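Local coordinates for putative cell adhesion protein (Bacteroides thetaiotaomicron, PDB 4DGU) that is probably a fimbrillin-like pilus or cell-adhesion protein of a human gut bacterium and binds zinc ions, at residues A81-A85 / G104-L108; S30-A36 / F125-P131. One frame throughout, in Å; residues are numbered along the deposited sequence.

Contact 1 of 2, residues A81-A85 / G104-L108; sequences AHYPA and GQEHL. With ZN (zinc ion), chain D.
The antiparallel pairing of strands 77-83 and 108-114 in the mixed sheet of this fimbrillin-like fold reaches these segments as one bridge, Tyr83 with Leu108, where the loop after strand 98-102 enters strand 108-114. The touching parts run antiparallel, their directions 169° apart. Ala81 to Tyr83 are extended; a cis peptide bond then joins Tyr83 to Pro84 and ends the strand. On the partner segment, Gln105 points toward Pro84 and its side chain lies against the proline ring. Glu106, extended with chi1 p, brings its carbonyl O to 3.3 Å from Pro84 CD, while its carboxylate reaches the edge of the Tyr83 ring (OE2 to Tyr83 CE2, 4.4 Å) on its way to Ser39 and Arg127. His107 (chi1 m) sets ND1 3.4 Å from Pro84 CD, and its CA makes a CA-H...O contact with Tyr83 O at 3.5 Å. Water 2 bridges His107 ND1 and Pro84 O, 2.8 Å from each. NE2 of His107 binds zinc at 2.2 Å, with water 3 (2.2 Å) and water 4 (2.3 Å) also on the metal. Leu108 forms the hydrogen-bonded pair with Tyr83, CA to CA 5.0 Å: Tyr83 N to Leu108 O is 2.9 Å and Leu108 N to Tyr83 O 2.7 Å. Their side chains share one sheet face, Tyr83 CD2 (chi1 t) 3.7 Å from Leu108 CD1. Water 1 donates to Leu108 O and is hydrogen-bonded to His82 ND1 (2.9 Å each), while His82 NE2 is bonded to Leu160 O. Because ND1 of His107 donates to water 2, its NE2 lone pair is available to zinc: the neutral imidazole links the strand end to the metal.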
loop_
_atom_site.group_PDB
_atom_site.type_symbol
_atom_site.label_atom_id
_atom_site.label_comp_id
_atom_site.label_asym_id
_atom_site.label_seq_id
_atom_site.Cartn_x
_atom_site.Cartn_y
_atom_site.Cartn_z
ATOM N N ALA A 81 -10.301 31.773 -6.507
ATOM C CA ALA A 81 -11.694 31.635 -6.897
ATOM C C ALA A 81 -12.377 30.449 -6.233
ATOM O O ALA A 81 -11.770 29.389 -6.081
ATOM C CB ALA A 81 -11.798 31.510 -8.414
ATOM N N HIS A 82 -13.656 30.624 -5.877
ATOM C CA HIS A 82 -14.521 29.586 -5.315
ATOM C C HIS A 82 -15.641 29.252 -6.279
ATOM O O HIS A 82 -16.224 30.149 -6.877
ATOM C CB HIS A 82 -15.127 30.020 -3.965
ATOM C CG HIS A 82 -14.147 30.073 -2.839
ATOM N ND1 HIS A 82 -13.916 28.978 -2.022
ATOM C CD2 HIS A 82 -13.367 31.102 -2.429
ATOM C CE1 HIS A 82 -13.009 29.373 -1.140
ATOM N NE2 HIS A 82 -12.643 30.642 -1.349
ATOM N N TYR A 83 -15.922 27.954 -6.436
ATOM C CA TYR A 83 -17.034 27.442 -7.217
ATOM C C TYR A 83 -17.702 26.313 -6.443
ATOM O O TYR A 83 -17.036 25.352 -6.101
ATOM C CB TYR A 83 -16.680 26.980 -8.643
ATOM C CG TYR A 83 -17.935 26.542 -9.366
ATOM C CD1 TYR A 83 -18.855 27.480 -9.836
ATOM C CD2 TYR A 83 -18.277 25.190 -9.456
ATOM C CE1 TYR A 83 -20.061 27.084 -10.410
ATOM C CE2 TYR A 83 -19.486 24.782 -10.023
ATOM C CZ TYR A 83 -20.370 25.734 -10.508
ATOM O OH TYR A 83 -21.556 25.342 -11.075
ATOM N N PRO A 84 -19.017 26.405 -6.153
ATOM C CA PRO A 84 -19.955 27.513 -6.475
ATOM C C PRO A 84 -19.591 28.832 -5.753
ATOM O O PRO A 84 -18.778 28.814 -4.821
ATOM C CB PRO A 84 -21.310 26.959 -6.001
ATOM C CG PRO A 84 -21.132 25.462 -5.902
ATOM C CD PRO A 84 -19.707 25.309 -5.447
ATOM N N ALA A 85 -20.176 29.969 -6.179
ATOM C CA ALA A 85 -19.922 31.293 -5.584
ATOM C C ALA A 85 -20.265 31.341 -4.074
ATOM O O ALA A 85 -21.147 30.618 -3.611
ATOM C CB ALA A 85 -20.718 32.362 -6.321
ATOM N N GLY A 104 -22.396 16.755 -0.320
ATOM C CA GLY A 104 -23.368 16.701 -1.404
ATOM C C GLY A 104 -22.833 17.394 -2.639
ATOM O O GLY A 104 -22.261 16.751 -3.522
ATOM N N GLN A 105 -22.989 18.719 -2.680
ATOM C CA GLN A 105 -22.536 19.581 -3.771
ATOM C C GLN A 105 -21.015 19.726 -3.700
ATOM O O GLN A 105 -20.460 19.968 -2.630
ATOM C CB GLN A 105 -23.269 20.953 -3.695
ATOM C CG GLN A 105 -22.734 22.117 -4.566
ATOM C CD GLN A 105 -22.772 21.876 -6.065
ATOM O OE1 GLN A 105 -21.760 22.001 -6.763
ATOM N NE2 GLN A 105 -23.932 21.516 -6.607
ATOM N N GLU A 106 -20.348 19.561 -4.849
ATOM C CA GLU A 106 -18.899 19.729 -4.982
ATOM C C GLU A 106 -18.474 21.180 -4.710
ATOM O O GLU A 106 -19.256 22.105 -4.972
ATOM C CB GLU A 106 -18.428 19.333 -6.402
ATOM C CG GLU A 106 -18.879 20.265 -7.521
ATOM C CD GLU A 106 -18.493 19.884 -8.935
ATOM O OE1 GLU A 106 -17.584 19.040 -9.122
ATOM O OE2 GLU A 106 -19.112 20.444 -9.869
ATOM N N HIS A 107 -17.235 21.366 -4.212
ATOM C CA HIS A 107 -16.645 22.663 -3.949
ATOM C C HIS A 107 -15.245 22.680 -4.510
ATOM O O HIS A 107 -14.424 21.794 -4.222
ATOM C CB HIS A 107 -16.671 23.005 -2.456
ATOM C CG HIS A 107 -18.048 23.354 -1.975
ATOM N ND1 HIS A 107 -18.617 24.597 -2.253
ATOM C CD2 HIS A 107 -18.955 22.588 -1.333
ATOM C CE1 HIS A 107 -19.828 24.553 -1.740
ATOM N NE2 HIS A 107 -20.078 23.365 -1.178
ATOM N N LEU A 108 -15.013 23.641 -5.396
ATOM C CA LEU A 108 -13.756 23.819 -6.115
ATOM C C LEU A 108 -13.116 25.158 -5.747
ATOM O O LEU A 108 -13.798 26.155 -5.462
ATOM C CB LEU A 108 -13.956 23.697 -7.654
ATOM C CG LEU A 108 -15.112 22.773 -8.172
ATOM C CD1 LEU A 108 -15.325 22.945 -9.665
ATOM C CD2 LEU A 108 -14.844 21.336 -7.914
HETATM ZN ZN ZN D . -21.973 22.747 -0.342
HETATM O O HOH W 1 -14.918 26.305 -2.742
HETATM O O HOH W 2 -17.438 27.025 -3.160
HETATM O O HOH W 3 -22.049 20.519 -0.560
HETATM O O HOH W 4 -21.912 23.302 1.873
#

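Contact 2 of 2, residues S30-A36 / F125-P131; sequences SNDLFPA and FKRMTVP
Arg127, its side chain extended through chi2 (both t) and turning at chi3 (m), supplies most of the polar links. Arg127 NH1 donates to Ser30 OG (3.0 Å) and to Phe34 O (2.9 Å), NH2 to the same Phe34 O (3.0 Å), so both terminal nitrogens share the one carbonyl oxygen as acceptor. Asn31 ND2 adds a bond to Phe125 O (3.0 Å); its OD1 meets Tyr246 of the second subunit. Segment 30-36 opens with a short, weakly bonded helical turn around residues 30-33, held by Phe34 N to Ser30 O (2.8 Å); Phe34 and Pro35 are extended. This turn packs on strand 120-135 of the Fimbrillin-like domain (transthyretin clan), interrupted at Met128 (a selenomethionine) and Thr129. CA atoms of Ser30 and Arg127 lie 7.1 Å apart, those of Ala36 and Phe125 6.4 Å. Apolar contacts flank the arginine: Phe34 CB lies over its guanidinium face (3.5 Å to NH1), Phe34 CE2 touches Pro131 CB (3.9 Å), and Ala36 CB meets Phe125 CB (3.8 Å).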
loop_
_atom_site.group_PDB
_atom_site.type_symbol
_atom_site.label_atom_id
_atom_site.label_comp_id
_atom_site.label_asym_id
_atom_site.label_seq_id
_atom_site.Cartn_x
_atom_site.Cartn_y
_atom_site.Cartn_z
ATOM N N SER A 30 -9.391 13.611 -9.205
ATOM C CA SER A 30 -10.807 13.608 -9.585
ATOM C C SER A 30 -11.045 14.476 -10.840
ATOM O O SER A 30 -12.058 14.300 -11.522
ATOM C CB SER A 30 -11.684 14.088 -8.430
ATOM O OG SER A 30 -11.526 15.483 -8.226
ATOM N N ASN A 31 -10.113 15.419 -11.119
ATOM C CA ASN A 31 -10.134 16.311 -12.281
ATOM C C ASN A 31 -10.100 15.506 -13.578
ATOM O O ASN A 31 -10.708 15.918 -14.559
ATOM C CB ASN A 31 -8.932 17.287 -12.245
ATOM C CG ASN A 31 -8.911 18.242 -11.081
ATOM O OD1 ASN A 31 -8.527 17.903 -9.958
ATOM N ND2 ASN A 31 -9.270 19.477 -11.332
ATOM N N ASP A 32 -9.385 14.353 -13.581
ATOM C CA ASP A 32 -9.251 13.472 -14.733
ATOM C C ASP A 32 -10.601 12.949 -15.202
ATOM O O ASP A 32 -10.841 12.863 -16.413
ATOM C CB ASP A 32 -8.333 12.276 -14.391
ATOM C CG ASP A 32 -6.891 12.616 -14.111
ATOM O OD1 ASP A 32 -6.434 13.676 -14.575
ATOM O OD2 ASP A 32 -6.197 11.783 -13.498
ATOM N N LEU A 33 -11.447 12.545 -14.229
ATOM C CA LEU A 33 -12.759 11.947 -14.435
ATOM C C LEU A 33 -13.788 13.014 -14.591
ATOM O O LEU A 33 -14.701 12.865 -15.409
ATOM C CB LEU A 33 -13.136 11.042 -13.233
ATOM C CG LEU A 33 -12.123 9.955 -12.828
ATOM C CD1 LEU A 33 -12.452 9.366 -11.475
ATOM C CD2 LEU A 33 -11.931 8.885 -13.935
ATOM N N PHE A 34 -13.669 14.070 -13.746
ATOM C CA PHE A 34 -14.567 15.204 -13.668
ATOM C C PHE A 34 -13.804 16.518 -13.897
ATOM O O PHE A 34 -13.460 17.209 -12.929
ATOM C CB PHE A 34 -15.272 15.202 -12.319
ATOM C CG PHE A 34 -16.054 13.941 -12.063
ATOM C CD1 PHE A 34 -17.252 13.701 -12.726
ATOM C CD2 PHE A 34 -15.605 12.999 -11.138
ATOM C CE1 PHE A 34 -17.986 12.538 -12.468
ATOM C CE2 PHE A 34 -16.339 11.837 -10.881
ATOM C CZ PHE A 34 -17.527 11.614 -11.545
ATOM N N PRO A 35 -13.508 16.877 -15.168
ATOM C CA PRO A 35 -12.760 18.140 -15.432
ATOM C C PRO A 35 -13.492 19.382 -14.921
ATOM O O PRO A 35 -14.703 19.444 -15.036
ATOM C CB PRO A 35 -12.629 18.161 -16.967
ATOM C CG PRO A 35 -12.847 16.754 -17.400
ATOM C CD PRO A 35 -13.817 16.161 -16.424
ATOM N N ALA A 36 -12.769 20.364 -14.352
ATOM C CA ALA A 36 -13.371 21.599 -13.810
ATOM C C ALA A 36 -14.232 22.319 -14.862
ATOM O O ALA A 36 -15.303 22.813 -14.502
ATOM C CB ALA A 36 -12.305 22.527 -13.252
ATOM N N PHE A 125 -8.259 25.014 -11.105
ATOM C CA PHE A 125 -9.130 24.538 -10.054
ATOM C C PHE A 125 -8.761 23.152 -9.485
ATOM O O PHE A 125 -8.519 22.182 -10.215
ATOM C CB PHE A 125 -10.577 24.498 -10.543
ATOM C CG PHE A 125 -11.237 25.856 -10.536
ATOM C CD1 PHE A 125 -11.150 26.697 -11.644
ATOM C CD2 PHE A 125 -11.946 26.299 -9.417
ATOM C CE1 PHE A 125 -11.770 27.952 -11.629
ATOM C CE2 PHE A 125 -12.551 27.557 -9.406
ATOM C CZ PHE A 125 -12.461 28.373 -10.510
ATOM N N LYS A 126 -8.695 23.099 -8.155
ATOM C CA LYS A 126 -8.602 21.913 -7.333
ATOM C C LYS A 126 -10.039 21.551 -6.892
ATOM O O LYS A 126 -10.804 22.475 -6.603
ATOM C CB LYS A 126 -7.737 22.193 -6.081
ATOM C CG LYS A 126 -6.277 22.506 -6.319
ATOM C CD LYS A 126 -5.573 22.838 -5.013
ATOM C CE LYS A 126 -4.093 23.137 -5.181
ATOM N NZ LYS A 126 -3.530 23.677 -3.907
ATOM N N ARG A 127 -10.413 20.247 -6.817
ATOM C CA ARG A 127 -11.699 19.829 -6.236
ATOM C C ARG A 127 -11.392 19.573 -4.753
ATOM O O ARG A 127 -10.515 18.749 -4.459
ATOM C CB ARG A 127 -12.313 18.608 -6.945
ATOM C CG ARG A 127 -13.695 18.197 -6.408
ATOM C CD ARG A 127 -14.414 17.219 -7.317
ATOM N NE ARG A 127 -14.979 17.871 -8.502
ATOM C CZ ARG A 127 -14.484 17.793 -9.741
ATOM N NH1 ARG A 127 -13.424 17.049 -9.994
ATOM N NH2 ARG A 127 -15.071 18.441 -10.740
HETATM N N MSE A 128 -12.026 20.350 -3.837
HETATM C CA MSE A 128 -11.770 20.316 -2.382
HETATM C C MSE A 128 -12.618 19.265 -1.671
HETATM O O MSE A 128 -12.267 18.839 -0.563
HETATM C CB MSE A 128 -11.971 21.699 -1.735
HETATM C CG MSE A 128 -11.339 22.864 -2.520
HETATM SE SE MSE A 128 -9.484 22.558 -3.036
HETATM C CE MSE A 128 -8.596 22.476 -1.246
ATOM N N THR A 129 -13.731 18.855 -2.317
ATOM C CA THR A 129 -14.616 17.776 -1.880
ATOM C C THR A 129 -14.181 16.477 -2.606
ATOM O O THR A 129 -13.304 16.523 -3.485
ATOM C CB THR A 129 -16.073 18.133 -2.126
ATOM O OG1 THR A 129 -16.178 18.584 -3.476
ATOM C CG2 THR A 129 -16.597 19.207 -1.154
ATOM N N VAL A 130 -14.787 15.323 -2.237
ATOM C CA VAL A 130 -14.407 14.011 -2.762
ATOM C C VAL A 130 -15.591 13.383 -3.537
ATOM O O VAL A 130 -16.559 12.983 -2.897
ATOM C CB VAL A 130 -13.880 13.071 -1.611
ATOM C CG1 VAL A 130 -13.470 11.688 -2.127
ATOM C CG2 VAL A 130 -12.718 13.722 -0.840
ATOM N N PRO A 131 -15.557 13.289 -4.895
ATOM C CA PRO A 131 -16.669 12.632 -5.612
ATOM C C PRO A 131 -16.733 11.138 -5.326
ATOM O O PRO A 131 -15.713 10.482 -5.039
ATOM C CB PRO A 131 -16.357 12.873 -7.096
ATOM C CG PRO A 131 -15.214 13.778 -7.156
ATOM C CD PRO A 131 -14.512 13.733 -5.836
#

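Overall arrangement
Along the chain the order is 30-36, 81-85, 104-108, 125-131, so contact 1 falls between the two halves of contact 2. Their centres are 10 Å apart and both reach the nine-stranded mixed sheet, in which strand 108-114 pairs with strands 77-83 and 120-135. They touch directly: Glu106 OE1 forms a salt bridge with Arg127 NE at 2.9 Å, a probable hydrogen bond joins His107 O to Met128 N at 2.8 Å, and Leu108 CD2 packs against Arg127 NE at 3.5 Å. The zinc-binding loop is thereby tied, through Glu106 and Arg127, to the helical turn, in which Asp32 forms a salt bridge with Arg28 of the third subunit.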